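Local atomic coordinates of uncharacterized protein (Staphylococcus aureus subsp. aureus Mu50, PDB entry 4QPV), a protein that is of unknown function but belongs to the DUF1672 family and has a fold built on a kinked-helix-beta-beta-beta repeat. Residues Gln30-Pro35 with Lys272-Ser277; Ser25-Gln30 with Lys267-Lys272. All coordinates share one frame; numbering follows the deposited sequence.

Interaction 1: residues Gln30-Pro35 with Lys272-Ser277; sequences QGFQPP and KRPNYS
Two kinds of hydrogen bond join Q33 to K272 and R273, one between backbones and one made by a guanidinium. The backbone bond runs from Q33 N to K272 O, 3.1 Å long, and a CA-H...O contact from K272 CA to G31 O adds to this pairing. R273 in turn holds the carbonyl O of Q33 with two nitrogens of one edge: NE at 2.9 Å and NH2 at 3.0 Å both donate to it, and it lies in the guanidinium plane. R273 reaches it by bending at chi2 (-76°), which turns CD back toward the 30-35 loop.

Packing flanks these bonds. CD of P35 sits 3.4 Å above the R273 guanidinium plane, over its centre, so one face of the charged group rests on a proline ring. The apolar pair is F32 with P274: P274, the centre of an inverse gamma turn, brings CD to the edge of the F32 ring, 3.5 Å from F32 CD1.

Around this surface junction of two loops, T165, the last residue of helix 159-165, touches both F32 and P274, while strand 67-75 packs against F32 through N71 and against P34 through V73.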
loop_
_atom_site.group_PDB
_atom_site.type_symbol
_atom_site.label_atom_id
_atom_site.label_comp_id
_atom_site.label_asym_id
_atom_site.label_seq_id
_atom_site.Cartn_x
_atom_site.Cartn_y
_atom_site.Cartn_z
ATOM N N GLN A 30 11.242 8.909 10.081
ATOM C CA GLN A 30 11.508 10.021 11.012
ATOM C C GLN A 30 11.077 11.345 10.345
ATOM O O GLN A 30 11.333 11.556 9.164
ATOM C CB GLN A 30 12.987 10.052 11.491
ATOM C CG GLN A 30 14.036 10.204 10.391
ATOM C CD GLN A 30 14.528 8.874 9.842
ATOM O OE1 GLN A 30 13.794 8.113 9.209
ATOM N NE2 GLN A 30 15.810 8.599 10.024
ATOM N N GLY A 31 10.306 12.140 11.070
ATOM C CA GLY A 31 9.802 13.402 10.541
ATOM C C GLY A 31 8.504 13.301 9.757
ATOM O O GLY A 31 7.962 14.327 9.358
ATOM N N PHE A 32 7.971 12.071 9.537
ATOM C CA PHE A 32 6.709 11.899 8.808
ATOM C C PHE A 32 5.592 12.645 9.503
ATOM O O PHE A 32 5.349 12.449 10.706
ATOM C CB PHE A 32 6.332 10.414 8.638
ATOM C CG PHE A 32 4.956 10.190 8.032
ATOM C CD1 PHE A 32 4.670 10.610 6.739
ATOM C CD2 PHE A 32 3.951 9.562 8.762
ATOM C CE1 PHE A 32 3.410 10.376 6.168
ATOM C CE2 PHE A 32 2.698 9.331 8.201
ATOM C CZ PHE A 32 2.423 9.753 6.909
ATOM N N GLN A 33 4.941 13.548 8.769
ATOM C CA GLN A 33 3.854 14.337 9.348
ATOM C C GLN A 33 2.864 14.819 8.297
ATOM O O GLN A 33 3.148 15.808 7.622
ATOM C CB GLN A 33 4.409 15.571 10.121
ATOM C CG GLN A 33 3.352 16.411 10.875
ATOM C CD GLN A 33 2.480 15.550 11.770
ATOM O OE1 GLN A 33 1.317 15.258 11.466
ATOM N NE2 GLN A 33 3.058 15.042 12.830
ATOM N N PRO A 34 1.661 14.214 8.206
ATOM C CA PRO A 34 0.626 14.773 7.320
ATOM C C PRO A 34 0.232 16.203 7.747
ATOM O O PRO A 34 0.442 16.578 8.913
ATOM C CB PRO A 34 -0.548 13.789 7.498
ATOM C CG PRO A 34 0.099 12.500 7.946
ATOM C CD PRO A 34 1.156 13.005 8.895
ATOM N N PRO A 35 -0.320 17.048 6.832
ATOM C CA PRO A 35 -0.743 18.403 7.250
ATOM C C PRO A 35 -1.619 18.324 8.514
ATOM O O PRO A 35 -2.572 17.539 8.537
ATOM C CB PRO A 35 -1.515 18.910 6.031
ATOM C CG PRO A 35 -0.947 18.160 4.872
ATOM C CD PRO A 35 -0.654 16.790 5.413
ATOM N N LYS A 272 9.073 14.464 5.495
ATOM C CA LYS A 272 7.770 14.870 6.024
ATOM C C LYS A 272 6.639 14.261 5.196
ATOM O O LYS A 272 5.612 13.872 5.757
ATOM C CB LYS A 272 7.668 16.411 6.038
ATOM C CG LYS A 272 6.472 16.967 6.801
ATOM C CD LYS A 272 6.370 18.485 6.638
ATOM C CE LYS A 272 5.390 19.092 7.613
ATOM N NZ LYS A 272 5.252 20.565 7.425
ATOM N N ARG A 273 6.827 14.193 3.873
ATOM C CA ARG A 273 5.844 13.700 2.909
ATOM C C ARG A 273 6.500 12.698 1.958
ATOM O O ARG A 273 6.781 13.054 0.818
ATOM C CB ARG A 273 5.267 14.893 2.103
ATOM C CG ARG A 273 4.670 16.012 2.948
ATOM C CD ARG A 273 3.302 15.628 3.501
ATOM N NE ARG A 273 3.056 16.373 4.729
ATOM C CZ ARG A 273 2.667 17.642 4.771
ATOM N NH1 ARG A 273 2.390 18.297 3.646
ATOM N NH2 ARG A 273 2.501 18.250 5.936
ATOM N N PRO A 274 6.704 11.428 2.406
ATOM C CA PRO A 274 7.422 10.435 1.575
ATOM C C PRO A 274 6.569 9.837 0.463
ATOM O O PRO A 274 6.369 8.620 0.399
ATOM C CB PRO A 274 7.835 9.373 2.604
ATOM C CG PRO A 274 6.737 9.404 3.614
ATOM C CD PRO A 274 6.388 10.876 3.745
ATOM N N ASN A 275 6.104 10.699 -0.437
ATOM C CA ASN A 275 5.214 10.339 -1.536
ATOM C C ASN A 275 6.015 10.050 -2.820
ATOM O O ASN A 275 6.446 10.972 -3.521
ATOM C CB ASN A 275 4.188 11.480 -1.762
ATOM C CG ASN A 275 3.103 11.155 -2.755
ATOM O OD1 ASN A 275 3.181 10.181 -3.507
ATOM N ND2 ASN A 275 2.048 11.961 -2.762
ATOM N N TYR A 276 6.162 8.761 -3.150
ATOM C CA TYR A 276 6.907 8.350 -4.348
ATOM C C TYR A 276 6.288 8.910 -5.639
ATOM O O TYR A 276 7.022 9.221 -6.574
ATOM C CB TYR A 276 6.978 6.815 -4.425
ATOM C CG TYR A 276 8.013 6.316 -5.407
ATOM C CD1 TYR A 276 9.332 6.107 -5.012
ATOM C CD2 TYR A 276 7.668 6.018 -6.725
ATOM C CE1 TYR A 276 10.297 5.655 -5.920
ATOM C CE2 TYR A 276 8.619 5.554 -7.635
ATOM C CZ TYR A 276 9.932 5.385 -7.228
ATOM O OH TYR A 276 10.864 4.938 -8.123
ATOM N N SER A 277 4.941 9.027 -5.705
ATOM C CA SER A 277 4.260 9.492 -6.926
ATOM C C SER A 277 4.633 10.929 -7.316
ATOM O O SER A 277 4.420 11.294 -8.479
ATOM C CB SER A 277 2.748 9.370 -6.782
ATOM O OG SER A 277 2.228 10.397 -5.955
#

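Interaction 2: residues Ser25-Gln30 with Lys267-Lys272; sequences SKYVGQ and KYINTK
The Y27 hydroxyl donates a hydrogen bond to the backbone O of T271, with OH and O 2.7 Å apart and the donor tilted 20° from the carbonyl plane. The ring that carries this hydroxyl is packed along its length. At its root, I269 presents the CG2 branch, which lies 3.5 Å from Y27 CB and almost as near CG, the two side chains crossing at about a right angle. Farther out, T271 borders the CD1-CE1 side, its CB 3.8 Å from Y27 CE1. CG of Y27 is anti to the backbone N (chi1 178°), which places CG, the root of the ring, against I269 CG2. Q30 adds its carbonyl O, 3.6 Å from T271 CB.

The partner segment includes one strand of a small antiparallel two-stranded sheet, 268-270 beside 21-23, with T271 just past its end. The chain leaves strand 21-23, turns, and lays Y27 back over the neighbouring strand, whose I269 points toward it. Where the loop begins, a water extends the link, accepting from S25 N and donating to K267 O at 2.8 Å.

Behind the first shell, the loop folds back on itself. G29 N lies 3.4 Å above the Y27 ring plane, over its centre, and V28 N donates to Q30 OE1 at 2.8 Å with an angle of 161°. The carbonyl of Y27 accepts from T158 OG1, and the Y27 side chain also touches A161 and T165 of helix 159-165. T271 OG1 is bonded to P19 O, tying this residue to the chain just before strand 21-23.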
loop_
_atom_site.group_PDB
_atom_site.type_symbol
_atom_site.label_atom_id
_atom_site.label_comp_id
_atom_site.label_asym_id
_atom_site.label_seq_id
_atom_site.Cartn_x
_atom_site.Cartn_y
_atom_site.Cartn_z
ATOM N N SER A 25 17.356 4.602 1.563
ATOM C CA SER A 25 17.908 3.439 2.279
ATOM C C SER A 25 18.039 3.683 3.799
ATOM O O SER A 25 18.093 2.729 4.571
ATOM C CB SER A 25 19.274 3.078 1.698
ATOM O OG SER A 25 20.180 4.144 1.913
ATOM N N LYS A 26 18.089 4.940 4.225
ATOM C CA LYS A 26 18.234 5.274 5.629
ATOM C C LYS A 26 16.931 5.855 6.228
ATOM O O LYS A 26 16.860 6.098 7.439
ATOM C CB LYS A 26 19.416 6.244 5.804
ATOM C CG LYS A 26 20.752 5.572 5.476
ATOM C CD LYS A 26 21.888 6.540 5.243
ATOM C CE LYS A 26 23.085 5.809 4.667
ATOM N NZ LYS A 26 24.189 6.737 4.309
ATOM N N TYR A 27 15.914 6.087 5.395
ATOM C CA TYR A 27 14.673 6.653 5.901
ATOM C C TYR A 27 13.774 5.567 6.536
ATOM O O TYR A 27 13.423 4.587 5.879
ATOM C CB TYR A 27 13.946 7.375 4.775
ATOM C CG TYR A 27 12.612 7.954 5.195
ATOM C CD1 TYR A 27 12.544 9.052 6.050
ATOM C CD2 TYR A 27 11.418 7.448 4.681
ATOM C CE1 TYR A 27 11.322 9.607 6.418
ATOM C CE2 TYR A 27 10.189 8.017 5.016
ATOM C CZ TYR A 27 10.149 9.110 5.865
ATOM O OH TYR A 27 8.953 9.691 6.190
ATOM N N VAL A 28 13.427 5.752 7.817
ATOM C CA VAL A 28 12.571 4.818 8.553
ATOM C C VAL A 28 11.275 5.532 9.038
ATOM O O VAL A 28 10.574 5.012 9.904
ATOM C CB VAL A 28 13.327 4.082 9.711
ATOM C CG1 VAL A 28 14.441 3.183 9.154
ATOM C CG2 VAL A 28 13.866 5.054 10.777
ATOM N N GLY A 29 10.951 6.682 8.441
ATOM C CA GLY A 29 9.745 7.428 8.802
ATOM C C GLY A 29 9.964 8.588 9.755
ATOM O O GLY A 29 8.991 9.215 10.196
ATOM N N GLN A 30 11.242 8.909 10.081
ATOM C CA GLN A 30 11.508 10.021 11.012
ATOM C C GLN A 30 11.077 11.345 10.345
ATOM O O GLN A 30 11.333 11.556 9.164
ATOM C CB GLN A 30 12.987 10.052 11.491
ATOM C CG GLN A 30 14.036 10.204 10.391
ATOM C CD GLN A 30 14.528 8.874 9.842
ATOM O OE1 GLN A 30 13.794 8.113 9.209
ATOM N NE2 GLN A 30 15.810 8.599 10.024
ATOM N N LYS A 267 18.005 8.601 -5.307
ATOM C CA LYS A 267 18.142 7.931 -4.010
ATOM C C LYS A 267 17.419 8.609 -2.854
ATOM O O LYS A 267 17.466 8.088 -1.737
ATOM C CB LYS A 267 19.647 7.807 -3.654
ATOM C CG LYS A 267 20.356 9.127 -3.366
ATOM C CD LYS A 267 21.794 8.918 -2.870
ATOM C CE LYS A 267 22.772 8.514 -3.952
ATOM N NZ LYS A 267 24.156 8.392 -3.419
ATOM N N TYR A 268 16.779 9.767 -3.090
ATOM C CA TYR A 268 16.228 10.559 -1.991
ATOM C C TYR A 268 14.739 10.405 -1.767
ATOM O O TYR A 268 14.006 9.997 -2.658
ATOM C CB TYR A 268 16.543 12.040 -2.202
ATOM C CG TYR A 268 18.028 12.312 -2.263
ATOM C CD1 TYR A 268 18.804 12.327 -1.106
ATOM C CD2 TYR A 268 18.668 12.517 -3.481
ATOM C CE1 TYR A 268 20.181 12.549 -1.159
ATOM C CE2 TYR A 268 20.041 12.755 -3.546
ATOM C CZ TYR A 268 20.794 12.767 -2.382
ATOM O OH TYR A 268 22.149 13.000 -2.438
ATOM N N ILE A 269 14.301 10.760 -0.560
ATOM C CA ILE A 269 12.896 10.711 -0.173
ATOM C C ILE A 269 12.598 11.905 0.720
ATOM O O ILE A 269 13.404 12.254 1.588
ATOM C CB ILE A 269 12.484 9.347 0.477
ATOM C CG1 ILE A 269 10.928 9.208 0.633
ATOM C CG2 ILE A 269 13.201 9.082 1.804
ATOM C CD1 ILE A 269 10.113 9.075 -0.711
ATOM N N ASN A 270 11.448 12.541 0.491
ATOM C CA ASN A 270 11.000 13.661 1.319
ATOM C C ASN A 270 10.588 13.089 2.687
ATOM O O ASN A 270 9.706 12.239 2.739
ATOM C CB ASN A 270 9.839 14.366 0.621
ATOM C CG ASN A 270 9.414 15.632 1.303
ATOM O OD1 ASN A 270 8.825 15.620 2.378
ATOM N ND2 ASN A 270 9.693 16.744 0.674
ATOM N N THR A 271 11.217 13.533 3.776
ATOM C CA THR A 271 10.968 12.943 5.105
ATOM C C THR A 271 9.572 13.235 5.676
ATOM O O THR A 271 8.979 12.347 6.288
ATOM C CB THR A 271 12.054 13.351 6.119
ATOM O OG1 THR A 271 12.096 14.771 6.229
ATOM C CG2 THR A 271 13.444 12.810 5.740
ATOM N N LYS A 272 9.073 14.464 5.495
ATOM C CA LYS A 272 7.770 14.870 6.024
ATOM C C LYS A 272 6.639 14.261 5.196
ATOM O O LYS A 272 5.612 13.872 5.757
ATOM C CB LYS A 272 7.668 16.411 6.038
ATOM C CG LYS A 272 6.472 16.967 6.801
ATOM C CD LYS A 272 6.370 18.485 6.638
ATOM C CE LYS A 272 5.390 19.092 7.613
ATOM N NZ LYS A 272 5.252 20.565 7.425
HETATM O O HOH W 1 18.606 5.656 -1.066
#

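Interactions 1 and 2 have centres about 8 Å apart and form one continuous zone, sharing Q30 and K272. Along the chain, 25-30 runs into 30-35 and, more than 230 residues later, 267-272 runs into 272-277, so the pairs alternate; the two runs keep the same direction as far as K272, beyond which the second backbone turns off. Interaction 2 takes in strand 268-270, which pairs with 21-23; interaction 1 continues from it into the loops that lead to helix 38-46 and strand 282-285. The two meet where P274 CG packs 3.4 Å from Y27 OH and P274 CB reaches I269 CG1. Together they join the N-terminal and C-terminal parts of the modelled chain.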